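Local coordinates for ESX-1 secretion system protein EccA1 (Mycobacterium tuberculosis, PDB 4F3V) that probably hydrolyses ATP to help power export of virulence factors by the ESX-1 type VII secretion system, this chain being the ATPase's N-terminal TPR domain, at residues A[39-44]-A[65-70]. Residues are numbered along the deposited sequence; the frame is centred on the assembly and turned at random.
Sequences ACDAWI and RNFGQL
A buried carboxylate from the first turn of helix 40-48 meets the N-terminal end of the short helix 69-72, joining two parts of the helical N-terminal domain. D41 carries the contact: with CG beside its own backbone N (chi1 -63°), its carboxylate reaches the loop ahead of the second helix. There OD1 accepts the N-H of G68 through its syn lone pair at 2.8 Å, almost straight at 175°. OD2 is hydrogen-bonded to OG of S71. G68, the N-cap residue, has a positive phi (96°) at which a CB would jam against the carbonyl O of F67, so glycine suits the turn. A water accepts from D41 N (3.1 Å) and donates to N66 O (2.8 Å). Alongside, the CD1 tip of I44 meets the F67 ring in plane at its edge, 3.6 Å from CD1 of F67, while C40 SG lies 4.1 Å from F67 CB. L70, its CG anti to the backbone N, sends CD2 against the methyl groups of A39 and A42, short enough to admit the leucine, with I32 of helix 22-35 adjoining all three. The G68 N-H, the S71 hydroxyl and the N-terminal end of helix 69-72 would probably favour the anionic form of D41 despite its burial.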
loop_
_atom_site.group_PDB
_atom_site.type_symbol
_atom_site.label_atom_id
_atom_site.label_comp_id
_atom_site.label_asym_id
_atom_site.label_seq_id
_atom_site.Cartn_x
_atom_site.Cartn_y
_atom_site.Cartn_z
ATOM N N ALA A 39 -9.990 1.914 22.035
ATOM C CA ALA A 39 -10.334 3.245 21.552
ATOM C C ALA A 39 -9.758 3.449 20.147
ATOM O O ALA A 39 -8.735 4.111 19.959
ATOM C CB ALA A 39 -9.830 4.337 22.501
ATOM N N CYS A 40 -10.440 2.872 19.183
ATOM C CA CYS A 40 -10.100 2.964 17.768
ATOM C C CYS A 40 -9.697 4.376 17.315
ATOM O O CYS A 40 -8.628 4.561 16.750
ATOM C CB CYS A 40 -11.285 2.482 16.949
ATOM S SG CYS A 40 -10.967 2.400 15.171
ATOM N N ASP A 41 -10.516 5.376 17.636
ATOM C CA ASP A 41 -10.236 6.764 17.213
ATOM C C ASP A 41 -8.887 7.305 17.716
ATOM O O ASP A 41 -8.238 8.077 17.021
ATOM C CB ASP A 41 -11.373 7.717 17.631
ATOM C CG ASP A 41 -12.690 7.375 16.964
ATOM O OD1 ASP A 41 -12.698 6.521 16.035
ATOM O OD2 ASP A 41 -13.708 7.978 17.340
ATOM N N ALA A 42 -8.475 6.890 18.904
ATOM C CA ALA A 42 -7.174 7.294 19.438
ATOM C C ALA A 42 -5.996 6.567 18.772
ATOM O O ALA A 42 -4.922 7.144 18.615
ATOM C CB ALA A 42 -7.153 7.141 20.966
ATOM N N TRP A 43 -6.171 5.300 18.404
ATOM C CA TRP A 43 -5.175 4.616 17.584
ATOM C C TRP A 43 -4.991 5.311 16.261
ATOM O O TRP A 43 -3.854 5.516 15.829
ATOM C CB TRP A 43 -5.503 3.142 17.364
ATOM C CG TRP A 43 -5.428 2.305 18.615
ATOM C CD1 TRP A 43 -6.490 1.772 19.326
ATOM C CD2 TRP A 43 -4.235 1.908 19.353
ATOM N NE1 TRP A 43 -6.047 1.086 20.417
ATOM C CE2 TRP A 43 -4.695 1.142 20.490
ATOM C CE3 TRP A 43 -2.877 2.130 19.198
ATOM C CZ2 TRP A 43 -3.822 0.605 21.418
ATOM C CZ3 TRP A 43 -2.009 1.588 20.132
ATOM C CH2 TRP A 43 -2.472 0.835 21.220
ATOM N N ILE A 44 -6.084 5.759 15.649
ATOM C CA ILE A 44 -6.012 6.522 14.407
ATOM C C ILE A 44 -5.336 7.898 14.644
ATOM O O ILE A 44 -4.570 8.376 13.818
ATOM C CB ILE A 44 -7.417 6.652 13.754
ATOM C CG1 ILE A 44 -7.917 5.239 13.356
ATOM C CG2 ILE A 44 -7.391 7.588 12.547
ATOM C CD1 ILE A 44 -9.398 5.180 12.983
ATOM N N ARG A 65 -14.902 -1.787 15.184
ATOM C CA ARG A 65 -16.303 -1.570 15.545
ATOM C C ARG A 65 -16.531 -0.347 16.406
ATOM O O ARG A 65 -17.670 0.084 16.556
ATOM C CB ARG A 65 -16.874 -2.779 16.267
ATOM C CG ARG A 65 -17.098 -3.944 15.363
ATOM C CD ARG A 65 -17.656 -5.071 16.222
ATOM N NE ARG A 65 -18.426 -6.024 15.461
ATOM C CZ ARG A 65 -19.015 -7.079 16.032
ATOM N NH1 ARG A 65 -18.882 -7.295 17.348
ATOM N NH2 ARG A 65 -19.697 -7.917 15.286
ATOM N N ASN A 66 -15.450 0.208 16.958
ATOM C CA ASN A 66 -15.541 1.415 17.768
ATOM C C ASN A 66 -15.186 2.681 16.995
ATOM O O ASN A 66 -15.125 3.752 17.577
ATOM C CB ASN A 66 -14.669 1.303 19.022
ATOM C CG ASN A 66 -15.089 0.159 19.939
ATOM O OD1 ASN A 66 -16.233 -0.252 19.935
ATOM N ND2 ASN A 66 -14.122 -0.367 20.740
ATOM N N PHE A 67 -14.996 2.566 15.682
ATOM C CA PHE A 67 -14.656 3.726 14.874
ATOM C C PHE A 67 -15.731 4.790 15.018
ATOM O O PHE A 67 -16.896 4.521 14.776
ATOM C CB PHE A 67 -14.526 3.343 13.396
ATOM C CG PHE A 67 -14.230 4.517 12.497
ATOM C CD1 PHE A 67 -12.935 5.001 12.362
ATOM C CD2 PHE A 67 -15.233 5.148 11.804
ATOM C CE1 PHE A 67 -12.652 6.073 11.544
ATOM C CE2 PHE A 67 -14.966 6.238 10.969
ATOM C CZ PHE A 67 -13.663 6.699 10.837
ATOM N N GLY A 68 -15.326 5.993 15.411
ATOM C CA GLY A 68 -16.254 7.122 15.522
ATOM C C GLY A 68 -16.814 7.363 16.905
ATOM O O GLY A 68 -17.369 8.444 17.160
ATOM N N GLN A 69 -16.676 6.376 17.802
ATOM C CA GLN A 69 -17.314 6.430 19.115
ATOM C C GLN A 69 -16.702 7.506 20.016
ATOM O O GLN A 69 -17.414 8.349 20.563
ATOM C CB GLN A 69 -17.251 5.063 19.809
ATOM C CG GLN A 69 -18.121 4.986 21.052
ATOM C CD GLN A 69 -17.486 5.621 22.272
ATOM O OE1 GLN A 69 -16.257 5.587 22.476
ATOM N NE2 GLN A 69 -18.330 6.205 23.108
ATOM N N LEU A 70 -15.384 7.512 20.131
ATOM C CA LEU A 70 -14.688 8.459 21.003
ATOM C C LEU A 70 -14.722 9.881 20.455
ATOM O O LEU A 70 -15.088 10.803 21.170
ATOM C CB LEU A 70 -13.218 8.006 21.228
ATOM C CG LEU A 70 -12.353 8.900 22.120
ATOM C CD1 LEU A 70 -13.059 9.127 23.465
ATOM C CD2 LEU A 70 -10.967 8.261 22.274
HETATM O O HOH W 1 -13.249 5.122 19.062
#